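Local coordinates for protein lytic polysaccharide monooxygenase (Neurospora crassa, PDB 4QI8) that probably breaks cellulose chains oxidatively at glycosidic bonds, as a secreted AA9-family monooxygenase that uses an active-site copper, an electron donor and an oxygen cosubstrate, at residues 68-73 / 121-126; 78-83 / 161-166; 141-146 / 152-157. All coordinates share one frame; numbering follows the deposited sequence.

Interaction 1: residues 68-73 / 121-126; sequences PSVYHP and SSFPVK. With CU (copper (II) ion), chain C.
Val-70 meets Phe-123 where a copper-site loop of the AA9 beta-sandwich passes the edge strand 122-126. Segment 68-73 follows strand 61-67, the neighbour of 122-126 in the three-stranded sheet.

The apolar part is a single side-chain pair. CG2 of Val-70 lies in the plane of the Phe-123 ring, at its edge, 3.8 Å from CE1. The two side chains cross at about a right angle, so one methyl meets the rim. Val-70 has CG1 anti to its backbone N (chi1 172°), which places CG2 against the ring. Phe-4 of strand 3-8 packs on both residues.

The polar-looking part is van der Waals contact. Ser-69 OG touches CB of Ser-121 at 3.6 Å, and no hydrogen bond joins the segments. Backbone hydrogen bonds tie each segment to other residues: Val-70 to Gly-119 and Lys-120, Ser-121 to Ala-66.

Metal binding belongs to the far end of the loop. Tyr-71 CD1 lies 4.0 Å above the plane of the His-72 ring, toward its rim. Tyr-71 OH is 2.6 Å from a water that lies 2.5 Å from the copper. His-72 NE2 and the amino group and imidazole of His-1 form the histidine brace of this family, and Tyr-157 completes the site. The copper is 2.0 Å from His-72 NE2 and almost evenly placed between the flanking carbons, 2.9 Å from CE1 and 3.0 Å from CD2.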
loop_
_atom_site.group_PDB
_atom_site.type_symbol
_atom_site.label_atom_id
_atom_site.label_comp_id
_atom_site.label_asym_id
_atom_site.label_seq_id
_atom_site.Cartn_x
_atom_site.Cartn_y
_atom_site.Cartn_z
ATOM N N PRO A 68 -8.811 -13.264 2.294
ATOM C CA PRO A 68 -8.702 -13.798 3.659
ATOM C C PRO A 68 -7.346 -13.321 4.197
ATOM O O PRO A 68 -6.827 -12.313 3.728
ATOM C CB PRO A 68 -8.738 -15.326 3.403
ATOM C CG PRO A 68 -7.979 -15.458 2.117
ATOM C CD PRO A 68 -8.462 -14.275 1.278
ATOM N N SER A 69 -6.823 -13.950 5.242
ATOM C CA SER A 69 -5.578 -13.496 5.835
ATOM C C SER A 69 -4.420 -13.615 4.847
ATOM O O SER A 69 -4.417 -14.500 4.021
ATOM C CB SER A 69 -5.255 -14.338 7.063
ATOM O OG SER A 69 -6.335 -14.239 8.010
ATOM N N VAL A 70 -3.473 -12.703 4.961
ATOM C CA VAL A 70 -2.260 -12.740 4.151
ATOM C C VAL A 70 -1.493 -14.027 4.443
ATOM O O VAL A 70 -1.269 -14.370 5.606
ATOM C CB VAL A 70 -1.374 -11.524 4.476
ATOM C CG1 VAL A 70 -0.011 -11.641 3.803
ATOM C CG2 VAL A 70 -2.074 -10.238 4.069
ATOM N N TYR A 71 -1.071 -14.732 3.397
ATOM C CA TYR A 71 -0.359 -15.990 3.600
ATOM C C TYR A 71 0.817 -16.223 2.670
ATOM O O TYR A 71 1.510 -17.212 2.822
ATOM C CB TYR A 71 -1.316 -17.180 3.535
ATOM C CG TYR A 71 -1.993 -17.382 2.210
ATOM C CD1 TYR A 71 -1.424 -18.177 1.216
ATOM C CD2 TYR A 71 -3.201 -16.769 1.942
ATOM C CE1 TYR A 71 -2.063 -18.367 0.006
ATOM C CE2 TYR A 71 -3.840 -16.948 0.744
ATOM C CZ TYR A 71 -3.270 -17.742 -0.227
ATOM O OH TYR A 71 -3.943 -17.919 -1.421
ATOM N N HIS A 72 1.060 -15.338 1.715
ATOM C CA HIS A 72 2.297 -15.440 0.942
ATOM C C HIS A 72 3.390 -14.689 1.697
ATOM O O HIS A 72 3.101 -13.710 2.396
ATOM C CB HIS A 72 2.153 -14.861 -0.463
ATOM C CG HIS A 72 1.128 -15.544 -1.313
ATOM N ND1 HIS A 72 1.174 -16.894 -1.593
ATOM C CD2 HIS A 72 0.064 -15.055 -1.994
ATOM C CE1 HIS A 72 0.169 -17.199 -2.400
ATOM N NE2 HIS A 72 -0.522 -16.106 -2.654
ATOM N N PRO A 73 4.653 -15.116 1.544
ATOM C CA PRO A 73 5.756 -14.425 2.219
ATOM C C PRO A 73 6.133 -13.137 1.497
ATOM O O PRO A 73 6.248 -13.112 0.274
ATOM C CB PRO A 73 6.894 -15.434 2.124
ATOM C CG PRO A 73 6.612 -16.182 0.854
ATOM C CD PRO A 73 5.114 -16.304 0.804
ATOM N N SER A 121 -4.909 -10.755 9.306
ATOM C CA SER A 121 -6.167 -10.409 8.639
ATOM C C SER A 121 -6.376 -8.900 8.559
ATOM O O SER A 121 -7.317 -8.424 7.924
ATOM C CB SER A 121 -7.347 -11.029 9.408
ATOM O OG SER A 121 -7.353 -10.595 10.764
ATOM N N SER A 122 -5.527 -8.148 9.247
ATOM C CA SER A 122 -5.607 -6.703 9.221
ATOM C C SER A 122 -4.283 -6.139 9.728
ATOM O O SER A 122 -3.485 -6.849 10.353
ATOM C CB SER A 122 -6.786 -6.208 10.046
ATOM O OG SER A 122 -6.626 -6.522 11.410
ATOM N N PHE A 123 -4.071 -4.855 9.457
ATOM C CA PHE A 123 -2.804 -4.190 9.734
ATOM C C PHE A 123 -3.038 -2.805 10.307
ATOM O O PHE A 123 -3.814 -2.038 9.758
ATOM C CB PHE A 123 -1.983 -4.074 8.452
ATOM C CG PHE A 123 -1.629 -5.399 7.885
ATOM C CD1 PHE A 123 -2.445 -6.024 6.953
ATOM C CD2 PHE A 123 -0.514 -6.077 8.349
ATOM C CE1 PHE A 123 -2.124 -7.276 6.487
ATOM C CE2 PHE A 123 -0.203 -7.325 7.884
ATOM C CZ PHE A 123 -1.010 -7.926 6.961
ATOM N N PRO A 124 -2.359 -2.479 11.414
ATOM C CA PRO A 124 -2.423 -1.120 11.935
ATOM C C PRO A 124 -1.560 -0.211 11.094
ATOM O O PRO A 124 -0.405 -0.534 10.805
ATOM C CB PRO A 124 -1.837 -1.259 13.338
ATOM C CG PRO A 124 -0.875 -2.380 13.222
ATOM C CD PRO A 124 -1.512 -3.342 12.255
ATOM N N VAL A 125 -2.131 0.912 10.690
ATOM C CA VAL A 125 -1.443 1.873 9.848
ATOM C C VAL A 125 -1.375 3.180 10.608
ATOM O O VAL A 125 -2.397 3.808 10.869
ATOM C CB VAL A 125 -2.181 2.100 8.505
ATOM C CG1 VAL A 125 -1.419 3.076 7.648
ATOM C CG2 VAL A 125 -2.388 0.792 7.751
ATOM N N LYS A 126 -0.169 3.571 10.994
ATOM C CA LYS A 126 0.012 4.812 11.729
ATOM C C LYS A 126 0.131 5.991 10.768
ATOM O O LYS A 126 1.046 6.059 9.941
ATOM C CB LYS A 126 1.228 4.744 12.660
ATOM C CG LYS A 126 1.412 5.992 13.555
ATOM C CD LYS A 126 0.140 6.398 14.345
ATOM C CE LYS A 126 0.170 5.958 15.807
ATOM N NZ LYS A 126 -1.131 6.235 16.506
HETATM CU CU CU C . -2.042 -16.043 -3.963
HETATM O O HOH W 1 -2.574 -18.462 -3.568
HETATM O O HOH W 2 -0.727 -16.679 -5.400
#

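Interaction 2: residues 78-83 / 161-166; sequences FYLARV and AQLSIT
Leu-80 reaches Leu-163 and Ile-165 with the end of its side chain. Its CB leaves strand 76-82 without pointing at the other segment. CB stays 5.8 Å from CD1 of Ile-165. At CG the side chain has come closer, 5.0 Å from the same Ile-165 CD1, which is still short of contact. The two methyls then divide. CD1 continues the chain, anti to CA (chi2 170°), and lies 4.4 Å from Ile-165 CD1. CD2 branches off and meets both partners, Ile-165 CD1 at 4.3 Å and Leu-163 CD1 at 4.4 Å.

These are loose van der Waals distances, and the backbones lie far apart, with 9.5 Å between the CA atoms of Leu-80 and Ala-161. The reason is the order of strands in the larger sheet of the immunoglobulin-like beta-sandwich. Strand 134-144 runs between 76-82 and 155-166, and its Tyr-136 also touches Ile-165. The side chains therefore reach across the intervening strand, and no backbone takes part.

The partners extend to meet it. Both Leu-163 and Ile-165 point their CB bonds toward segment 78-83. Ile-165 is extended to its tip (chi2 -179°). Its CD1 is also 4.3 Å from CD1 of Leu-163, so Leu-80 CD2 faces two methyls that lie side by side. Phe-100 packs on Leu-80, Leu-54 on Leu-163 and Val-56 on Ile-165.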
loop_
_atom_site.group_PDB
_atom_site.type_symbol
_atom_site.label_atom_id
_atom_site.label_comp_id
_atom_site.label_asym_id
_atom_site.label_seq_id
_atom_site.Cartn_x
_atom_site.Cartn_y
_atom_site.Cartn_z
ATOM N N PHE A 78 2.772 0.655 2.870
ATOM C CA PHE A 78 1.687 1.629 2.773
ATOM C C PHE A 78 2.217 2.983 2.327
ATOM O O PHE A 78 3.280 3.426 2.776
ATOM C CB PHE A 78 0.962 1.796 4.123
ATOM C CG PHE A 78 0.216 0.570 4.577
ATOM C CD1 PHE A 78 -1.062 0.301 4.100
ATOM C CD2 PHE A 78 0.789 -0.318 5.479
ATOM C CE1 PHE A 78 -1.744 -0.816 4.518
ATOM C CE2 PHE A 78 0.107 -1.451 5.879
ATOM C CZ PHE A 78 -1.156 -1.698 5.397
ATOM N N TYR A 79 1.449 3.648 1.468
ATOM C CA TYR A 79 1.781 4.964 0.955
ATOM C C TYR A 79 0.570 5.880 1.080
ATOM O O TYR A 79 -0.579 5.432 0.984
ATOM C CB TYR A 79 2.145 4.914 -0.521
ATOM C CG TYR A 79 3.402 4.177 -0.926
ATOM C CD1 TYR A 79 3.472 2.792 -0.909
ATOM C CD2 TYR A 79 4.520 4.883 -1.383
ATOM C CE1 TYR A 79 4.630 2.126 -1.333
ATOM C CE2 TYR A 79 5.657 4.228 -1.821
ATOM C CZ TYR A 79 5.713 2.863 -1.789
ATOM O OH TYR A 79 6.848 2.242 -2.243
ATOM N N LEU A 80 0.848 7.172 1.233
ATOM C CA LEU A 80 -0.174 8.206 1.155
ATOM C C LEU A 80 0.066 9.123 -0.038
ATOM O O LEU A 80 1.206 9.325 -0.462
ATOM C CB LEU A 80 -0.127 9.080 2.405
ATOM C CG LEU A 80 -0.740 8.481 3.667
ATOM C CD1 LEU A 80 -0.425 9.338 4.892
ATOM C CD2 LEU A 80 -2.260 8.328 3.527
ATOM N N ALA A 81 -1.018 9.706 -0.545
ATOM C CA ALA A 81 -0.938 10.759 -1.558
ATOM C C ALA A 81 -2.023 11.772 -1.258
ATOM O O ALA A 81 -3.184 11.406 -1.089
ATOM C CB ALA A 81 -1.108 10.191 -2.960
ATOM N N ARG A 82 -1.647 13.047 -1.205
ATOM C CA ARG A 82 -2.591 14.095 -0.851
ATOM C C ARG A 82 -3.258 14.689 -2.086
ATOM O O ARG A 82 -2.609 15.194 -3.005
ATOM C CB ARG A 82 -1.896 15.206 -0.066
ATOM C CG ARG A 82 -2.873 16.238 0.467
ATOM C CD ARG A 82 -2.182 17.317 1.277
ATOM N NE ARG A 82 -3.114 18.300 1.830
ATOM C CZ ARG A 82 -3.644 19.315 1.151
ATOM N NH1 ARG A 82 -3.350 19.517 -0.128
ATOM N NH2 ARG A 82 -4.466 20.152 1.765
ATOM N N VAL A 83 -4.582 14.663 -2.085
ATOM C CA VAL A 83 -5.352 15.262 -3.157
ATOM C C VAL A 83 -5.118 16.784 -3.167
ATOM O O VAL A 83 -5.213 17.413 -2.122
ATOM C CB VAL A 83 -6.846 14.987 -2.944
ATOM C CG1 VAL A 83 -7.660 15.624 -4.051
ATOM C CG2 VAL A 83 -7.133 13.482 -2.855
ATOM N N ALA A 161 -7.562 3.294 -0.327
ATOM C CA ALA A 161 -8.637 3.870 0.468
ATOM C C ALA A 161 -8.705 5.383 0.323
ATOM O O ALA A 161 -7.688 6.044 0.124
ATOM C CB ALA A 161 -8.454 3.503 1.929
ATOM N N GLN A 162 -9.919 5.913 0.419
ATOM C CA GLN A 162 -10.152 7.349 0.436
ATOM C C GLN A 162 -10.299 7.828 1.866
ATOM O O GLN A 162 -11.180 7.360 2.596
ATOM C CB GLN A 162 -11.397 7.720 -0.390
ATOM C CG GLN A 162 -11.235 7.362 -1.862
ATOM C CD GLN A 162 -12.367 7.782 -2.782
ATOM O OE1 GLN A 162 -12.360 7.427 -3.967
ATOM N NE2 GLN A 162 -13.330 8.550 -2.264
ATOM N N LEU A 163 -9.431 8.762 2.251
ATOM C CA LEU A 163 -9.407 9.344 3.598
ATOM C C LEU A 163 -9.568 10.851 3.565
ATOM O O LEU A 163 -9.168 11.520 2.612
ATOM C CB LEU A 163 -8.075 9.065 4.305
ATOM C CG LEU A 163 -7.599 7.623 4.389
ATOM C CD1 LEU A 163 -6.293 7.576 5.171
ATOM C CD2 LEU A 163 -8.645 6.712 5.028
ATOM N N SER A 164 -10.138 11.380 4.638
ATOM C CA SER A 164 -10.073 12.801 4.955
ATOM C C SER A 164 -9.277 12.918 6.250
ATOM O O SER A 164 -9.762 12.538 7.311
ATOM C CB SER A 164 -11.471 13.380 5.118
ATOM O OG SER A 164 -11.401 14.728 5.535
ATOM N N ILE A 165 -8.038 13.397 6.143
ATOM C CA ILE A 165 -7.139 13.462 7.288
ATOM C C ILE A 165 -7.267 14.842 7.918
ATOM O O ILE A 165 -7.118 15.862 7.245
ATOM C CB ILE A 165 -5.681 13.144 6.894
ATOM C CG1 ILE A 165 -5.594 11.695 6.392
ATOM C CG2 ILE A 165 -4.747 13.373 8.078
ATOM C CD1 ILE A 165 -4.195 11.223 5.984
ATOM N N THR A 166 -7.577 14.860 9.209
ATOM C CA THR A 166 -7.820 16.097 9.936
ATOM C C THR A 166 -6.738 16.353 10.976
ATOM O O THR A 166 -5.977 15.460 11.338
ATOM C CB THR A 166 -9.162 16.029 10.665
ATOM O OG1 THR A 166 -9.115 14.980 11.640
ATOM C CG2 THR A 166 -10.298 15.760 9.688
#

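Interaction 3: residues 141-146 / 152-157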
loop_
_atom_site.group_PDB
_atom_site.type_symbol
_atom_site.label_atom_id
_atom_site.label_comp_id
_atom_site.label_asym_id
_atom_site.label_seq_id
_atom_site.Cartn_x
_atom_site.Cartn_y
_atom_site.Cartn_z
ATOM N N GLU A 141 -0.275 -2.313 -0.113
ATOM C CA GLU A 141 0.224 -3.403 -0.925
ATOM C C GLU A 141 0.865 -4.474 -0.073
ATOM O O GLU A 141 1.536 -4.191 0.922
ATOM C CB GLU A 141 1.205 -2.948 -2.009
ATOM C CG GLU A 141 2.617 -2.670 -1.528
ATOM C CD GLU A 141 3.521 -2.076 -2.597
ATOM O OE1 GLU A 141 4.374 -1.244 -2.214
ATOM O OE2 GLU A 141 3.352 -2.377 -3.805
ATOM N N HIS A 142 0.638 -5.710 -0.492
ATOM C CA HIS A 142 1.436 -6.823 -0.052
ATOM C C HIS A 142 2.187 -7.349 -1.267
ATOM O O HIS A 142 1.594 -7.513 -2.340
ATOM C CB HIS A 142 0.596 -7.954 0.529
ATOM C CG HIS A 142 1.452 -8.985 1.166
ATOM N ND1 HIS A 142 1.565 -10.274 0.688
ATOM C CD2 HIS A 142 2.332 -8.869 2.186
ATOM C CE1 HIS A 142 2.466 -10.911 1.414
ATOM N NE2 HIS A 142 2.950 -10.080 2.319
ATOM N N ILE A 143 3.475 -7.635 -1.095
ATOM C CA ILE A 143 4.288 -8.154 -2.189
ATOM C C ILE A 143 4.655 -9.597 -1.879
ATOM O O ILE A 143 5.495 -9.861 -1.022
ATOM C CB ILE A 143 5.568 -7.315 -2.425
ATOM C CG1 ILE A 143 5.248 -5.813 -2.413
ATOM C CG2 ILE A 143 6.179 -7.720 -3.743
ATOM C CD1 ILE A 143 6.471 -4.903 -2.574
ATOM N N GLY A 144 4.006 -10.540 -2.560
ATOM C CA GLY A 144 4.286 -11.952 -2.370
ATOM C C GLY A 144 5.508 -12.355 -3.164
ATOM O O GLY A 144 5.526 -12.228 -4.392
ATOM N N LEU A 145 6.521 -12.853 -2.457
ATOM C CA LEU A 145 7.848 -13.079 -3.031
ATOM C C LEU A 145 8.256 -14.547 -3.174
ATOM O O LEU A 145 9.402 -14.846 -3.488
ATOM C CB LEU A 145 8.905 -12.355 -2.188
ATOM C CG LEU A 145 8.784 -10.834 -2.167
ATOM C CD1 LEU A 145 9.792 -10.269 -1.196
ATOM C CD2 LEU A 145 8.982 -10.233 -3.547
ATOM N N HIS A 146 7.333 -15.467 -2.924
ATOM C CA HIS A 146 7.677 -16.884 -2.895
ATOM C C HIS A 146 8.290 -17.421 -4.190
ATOM O O HIS A 146 9.069 -18.373 -4.118
ATOM C CB HIS A 146 6.473 -17.733 -2.473
ATOM C CG HIS A 146 5.209 -17.385 -3.178
ATOM N ND1 HIS A 146 4.584 -16.167 -3.016
ATOM C CD2 HIS A 146 4.455 -18.090 -4.049
ATOM C CE1 HIS A 146 3.495 -16.142 -3.765
ATOM N NE2 HIS A 146 3.397 -17.295 -4.403
ATOM N N GLY A 152 8.948 -10.570 -13.369
ATOM C CA GLY A 152 7.507 -10.568 -13.505
ATOM C C GLY A 152 6.794 -11.593 -12.644
ATOM O O GLY A 152 5.606 -11.821 -12.857
ATOM N N ALA A 153 7.486 -12.158 -11.648
ATOM C CA ALA A 153 6.910 -13.207 -10.807
ATOM C C ALA A 153 6.490 -12.753 -9.407
ATOM O O ALA A 153 5.779 -13.480 -8.725
ATOM C CB ALA A 153 7.840 -14.403 -10.719
ATOM N N ALA A 154 6.932 -11.576 -8.966
ATOM C CA ALA A 154 6.446 -11.008 -7.711
ATOM C C ALA A 154 4.953 -10.731 -7.840
ATOM O O ALA A 154 4.482 -10.285 -8.878
ATOM C CB ALA A 154 7.211 -9.738 -7.384
ATOM N N GLN A 155 4.221 -10.972 -6.762
ATOM C CA GLN A 155 2.760 -10.876 -6.768
ATOM C C GLN A 155 2.311 -9.714 -5.889
ATOM O O GLN A 155 2.407 -9.774 -4.662
ATOM C CB GLN A 155 2.149 -12.184 -6.250
ATOM C CG GLN A 155 2.511 -13.369 -7.122
ATOM C CD GLN A 155 1.927 -14.686 -6.655
ATOM O OE1 GLN A 155 1.252 -14.771 -5.617
ATOM N NE2 GLN A 155 2.207 -15.735 -7.417
ATOM N N PHE A 156 1.807 -8.655 -6.512
ATOM C CA PHE A 156 1.362 -7.471 -5.776
ATOM C C PHE A 156 -0.150 -7.520 -5.538
ATOM O O PHE A 156 -0.940 -7.622 -6.485
ATOM C CB PHE A 156 1.707 -6.184 -6.539
ATOM C CG PHE A 156 3.183 -5.941 -6.722
ATOM C CD1 PHE A 156 3.896 -6.567 -7.734
ATOM C CD2 PHE A 156 3.843 -5.039 -5.907
ATOM C CE1 PHE A 156 5.245 -6.313 -7.904
ATOM C CE2 PHE A 156 5.186 -4.780 -6.082
ATOM C CZ PHE A 156 5.885 -5.423 -7.082
ATOM N N TYR A 157 -0.540 -7.430 -4.269
ATOM C CA TYR A 157 -1.945 -7.421 -3.857
ATOM C C TYR A 157 -2.210 -6.020 -3.299
ATOM O O TYR A 157 -1.613 -5.633 -2.305
ATOM C CB TYR A 157 -2.196 -8.512 -2.803
ATOM C CG TYR A 157 -1.887 -9.899 -3.319
ATOM C CD1 TYR A 157 -2.867 -10.643 -3.984
ATOM C CD2 TYR A 157 -0.626 -10.475 -3.156
ATOM C CE1 TYR A 157 -2.600 -11.906 -4.471
ATOM C CE2 TYR A 157 -0.357 -11.746 -3.637
ATOM C CZ TYR A 157 -1.346 -12.454 -4.296
ATOM O OH TYR A 157 -1.120 -13.716 -4.798
HETATM O O HOH W 3 6.455 -14.368 -5.960
HETATM O O HOH W 4 1.773 -18.562 -6.337
#
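His-142 and Tyr-157 pair through two backbone hydrogen bonds, and Gly-144 and Gln-155 through two more. The shortest runs from Gly-144 N to Gln-155 O at 2.7 Å. This ladder is the tight part.

On one face of the sheet Ile-143 and Phe-156 lie side by side. CG2 of Ile-143 sits over the ring in a CH-pi contact, 4.1 Å from its centroid, and CD1 reaches ring atom CE2 at 3.7 Å. OE2 of Glu-141 is at the ring edge, 3.4 Å from Phe-156 CD2. Arg-139, Tyr-185 and Gln-77 hold that carboxylate.

Past Gly-144 the strands give way to loop. One water bridges Gly-144 O and Ala-153 O. Another joins His-146 NE2 to Gln-155 NE2. The His-146 CG lies between backbone N and carbonyl carbon (chi1 47°), bringing the ring back to Gln-155. The ring stands at 88° to the Gln-155 amide, with CE1 3.2 Å from OE1. This OE1 accepts Tyr-157 OH at 2.7 Å, from 40° above the carbonyl plane.

Tyr-157 belongs to the copper site. His-146 and Gln-155 probably bind oxygen. A beta hairpin that carries this trio beside the histidine brace is typical of AA9 monooxygenases.

In the fold
Interactions 2 and 3 both use strand 155-166, at opposite ends. Interaction 2 is buried, wholly apolar and away from the copper. Interaction 3 is also buried, but it is mainly backbone pairing of neighbouring strands, and its loop end adds polar groups and water. Interaction 1 is partly buried and small. It lies between a loop and the three-stranded sheet. Phe-123 and Val-125 pack on Phe-78, which joins interaction 1 to interaction 2 between the two sheets. Interactions 1 and 3 meet at the copper. There the His-72 ring stacks on His-146, and His-72 NE2 lies 3.3 Å from Tyr-157 OH. Pro-73 O and Leu-145 N also form a probable hydrogen bond.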